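PDB 3HA9: thioredoxin domain-containing protein from Aeropyrum pernix, which is of unknown function but, as a member of the thioredoxin-like family, probably acts as an oxidoreductase with antioxidant activity. Local coordinates for residues H9-E12 with V13-E17. Numbering follows the deposited sequence. Where two conformers were deposited one is given.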
ATOM      1  N   HIS A   9     -15.195  24.997  -0.932  1.00 13.50           N
ATOM      2  CA  HIS A   9     -15.478  24.475   0.411  1.00 13.07           C
ATOM      3  C   HIS A   9     -15.896  22.999   0.356  1.00 12.45           C
ATOM      4  O   HIS A   9     -15.517  22.194   1.228  1.00 12.16           O
ATOM      5  CB  HIS A   9     -16.553  25.300   1.109  1.00 13.04           C
ATOM      6  CG  HIS A   9     -16.125  26.689   1.463  1.00 13.80           C
ATOM      7  ND1 HIS A   9     -14.885  26.986   1.995  1.00 13.49           N
ATOM      8  CD2 HIS A   9     -16.802  27.859   1.407  1.00 12.71           C
ATOM      9  CE1 HIS A   9     -14.809  28.287   2.219  1.00 12.50           C
ATOM     10  NE2 HIS A   9     -15.956  28.840   1.868  1.00 12.07           N
ATOM     11  N   SER A  10     -16.663  22.641  -0.682  1.00 11.51           N
ATOM     12  CA  SER A  10     -17.053  21.249  -0.875  0.50 11.22           C
ATOM     13  C   SER A  10     -15.822  20.367  -1.064  1.00 10.73           C
ATOM     14  O   SER A  10     -15.753  19.271  -0.500  1.00 11.28           O
ATOM     15  CB  SER A  10     -18.055  21.080  -2.032  0.50 10.94           C
ATOM     16  OG  SER A  10     -17.487  21.442  -3.273  0.50 10.76           O
ATOM     17  N   GLU A  11     -14.843  20.856  -1.828  1.00 11.03           N
ATOM     18  CA  GLU A  11     -13.585  20.138  -2.042  1.00 10.93           C
ATOM     19  C   GLU A  11     -12.852  19.926  -0.712  1.00 11.28           C
ATOM     20  O   GLU A  11     -12.310  18.856  -0.456  1.00 11.30           O
ATOM     21  CB  GLU A  11     -12.690  20.918  -3.004  1.00 11.08           C
ATOM     22  CG  GLU A  11     -11.357  20.230  -3.310  1.00 12.66           C
ATOM     23  CD  GLU A  11     -10.495  20.966  -4.329  1.00 14.32           C
ATOM     24  OE1 GLU A  11     -10.402  22.219  -4.285  1.00 15.34           O
ATOM     25  OE2 GLU A  11      -9.896  20.289  -5.171  1.00 13.99           O
ATOM     26  N   GLU A  12     -12.823  20.964   0.121  1.00 11.85           N
ATOM     27  CA  GLU A  12     -12.227  20.859   1.461  1.00 12.05           C
ATOM     28  C   GLU A  12     -12.785  19.688   2.262  1.00 12.00           C
ATOM     29  O   GLU A  12     -12.025  18.914   2.852  1.00 13.09           O
ATOM     30  CB  GLU A  12     -12.420  22.175   2.239  1.00 11.72           C
ATOM     31  CG  GLU A  12     -11.575  23.311   1.712  1.00 14.18           C
ATOM     32  CD  GLU A  12     -12.114  24.699   2.086  1.00 14.16           C
ATOM     33  OE1 GLU A  12     -13.156  24.790   2.775  1.00 13.38           O
ATOM     34  OE2 GLU A  12     -11.496  25.704   1.671  1.00 16.93           O
ATOM     35  N   VAL A  13     -14.105  19.561   2.278  1.00 11.45           N
ATOM     36  CA  VAL A  13     -14.783  18.518   3.023  1.00 11.42           C
ATOM     37  C   VAL A  13     -14.483  17.159   2.380  1.00 11.26           C
ATOM     38  O   VAL A  13     -14.151  16.198   3.072  1.00 11.37           O
ATOM     39  CB  VAL A  13     -16.319  18.778   3.107  1.00 11.29           C
ATOM     40  CG1 VAL A  13     -17.057  17.598   3.742  1.00 10.96           C
ATOM     41  CG2 VAL A  13     -16.587  20.057   3.903  1.00 11.69           C
ATOM     42  N   LEU A  14     -14.626  17.096   1.058  1.00 11.48           N
ATOM     43  CA  LEU A  14     -14.437  15.835   0.331  1.00 10.67           C
ATOM     44  C   LEU A  14     -13.009  15.287   0.453  1.00 11.75           C
ATOM     45  O   LEU A  14     -12.816  14.073   0.664  1.00 11.07           O
ATOM     46  CB  LEU A  14     -14.852  16.007  -1.141  1.00 10.81           C
ATOM     47  CG  LEU A  14     -16.370  16.139  -1.345  1.00  9.56           C
ATOM     48  CD1 LEU A  14     -16.608  16.767  -2.711  1.00  9.58           C
ATOM     49  CD2 LEU A  14     -17.078  14.791  -1.247  1.00 11.31           C
ATOM     50  N   GLU A  15     -12.019  16.173   0.295  1.00 12.21           N
ATOM     51  CA  GLU A  15     -10.592  15.796   0.404  1.00 13.36           C
ATOM     52  C   GLU A  15     -10.259  15.191   1.758  1.00 13.08           C
ATOM     53  O   GLU A  15      -9.516  14.209   1.840  1.00 13.23           O
ATOM     54  CB  GLU A  15      -9.681  17.000   0.132  1.00 13.46           C
ATOM     55  CG  GLU A  15      -9.483  17.297  -1.338  1.00 17.39           C
ATOM     56  CD  GLU A  15      -8.615  18.525  -1.574  1.00 20.85           C
ATOM     57  OE1 GLU A  15      -8.265  19.205  -0.587  1.00 22.85           O
ATOM     58  OE2 GLU A  15      -8.282  18.805  -2.740  1.00 25.30           O
ATOM     59  N   ARG A  16     -10.812  15.768   2.822  1.00 13.70           N
ATOM     60  CA  ARG A  16     -10.592  15.261   4.180  1.00 14.56           C
ATOM     61  C   ARG A  16     -11.272  13.910   4.392  1.00 14.31           C
ATOM     62  O   ARG A  16     -10.725  13.029   5.057  1.00 14.13           O
ATOM     63  CB  ARG A  16     -11.077  16.264   5.234  1.00 14.96           C
ATOM     64  CG  ARG A  16     -10.362  17.618   5.231  1.00 18.67           C
ATOM     65  CD  ARG A  16      -9.164  17.663   6.165  1.00 24.15           C
ATOM     66  NE  ARG A  16      -8.197  16.624   5.834  1.00 28.45           N
ATOM     67  CZ  ARG A  16      -6.904  16.654   6.144  1.00 31.02           C
ATOM     68  NH1 ARG A  16      -6.385  17.693   6.795  1.00 32.49           N
ATOM     69  NH2 ARG A  16      -6.125  15.634   5.791  1.00 32.41           N
ATOM     70  N   GLU A  17     -12.455  13.734   3.807  1.00 14.38           N
ATOM     71  CA  GLU A  17     -13.150  12.451   3.929  1.00 14.38           C
ATOM     72  C   GLU A  17     -12.381  11.361   3.176  1.00 13.51           C
ATOM     73  O   GLU A  17     -12.326  10.212   3.619  1.00 12.52           O
ATOM     74  CB  GLU A  17     -14.595  12.552   3.414  1.00 14.58           C
ATOM     75  CG  GLU A  17     -15.410  11.286   3.619  1.00 18.85           C
ATOM     76  CD  GLU A  17     -16.102  11.217   4.982  1.00 22.97           C
ATOM     77  OE1 GLU A  17     -15.664  11.908   5.924  1.00 27.12           O
ATOM     78  OE2 GLU A  17     -17.099  10.477   5.105  1.00 25.15           O
TER
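Glu11 and Glu15 sit one alpha-helical turn apart on the N-terminal helix 3-18, which stands out from the body of this thioredoxin-like protein. Their backbones are joined by the i to i+4 bond from Glu15 N to Glu11 O (2.8 Å), and Leu14 N to Ser10 O repeats it one residue earlier; the step from Arg16 N to Glu12 O is weak. Followed outward, the Glu15 side chain first rests CB and CG on Glu11 O, each 3.3 Å away. With CG anti to the carbonyl carbon (chi1 -81°), the extended chain then runs back toward Glu11, and CD comes 3.7 Å from Glu11 CG. At the tip, Glu15 OE2 lies 3.4 Å from that same CG and 3.3 Å from Glu11 OE2. The carboxylate planes are 42° apart; like charges this close, with no hydrogen bond between them, would probably raise one pKa, though solvent should weaken the repulsion. Leu14 packs CG and CD1 against Ser10 O, while one Ser10 conformer hydrogen-bonds its hydroxyl to Ala7 O. Histidine and glutamate three residues apart can pair along a helix: His9 ND1 donates nearly in its ring plane to Glu12 OE1, 2.9 Å away, on the syn side but 33° out of the carboxylate plane.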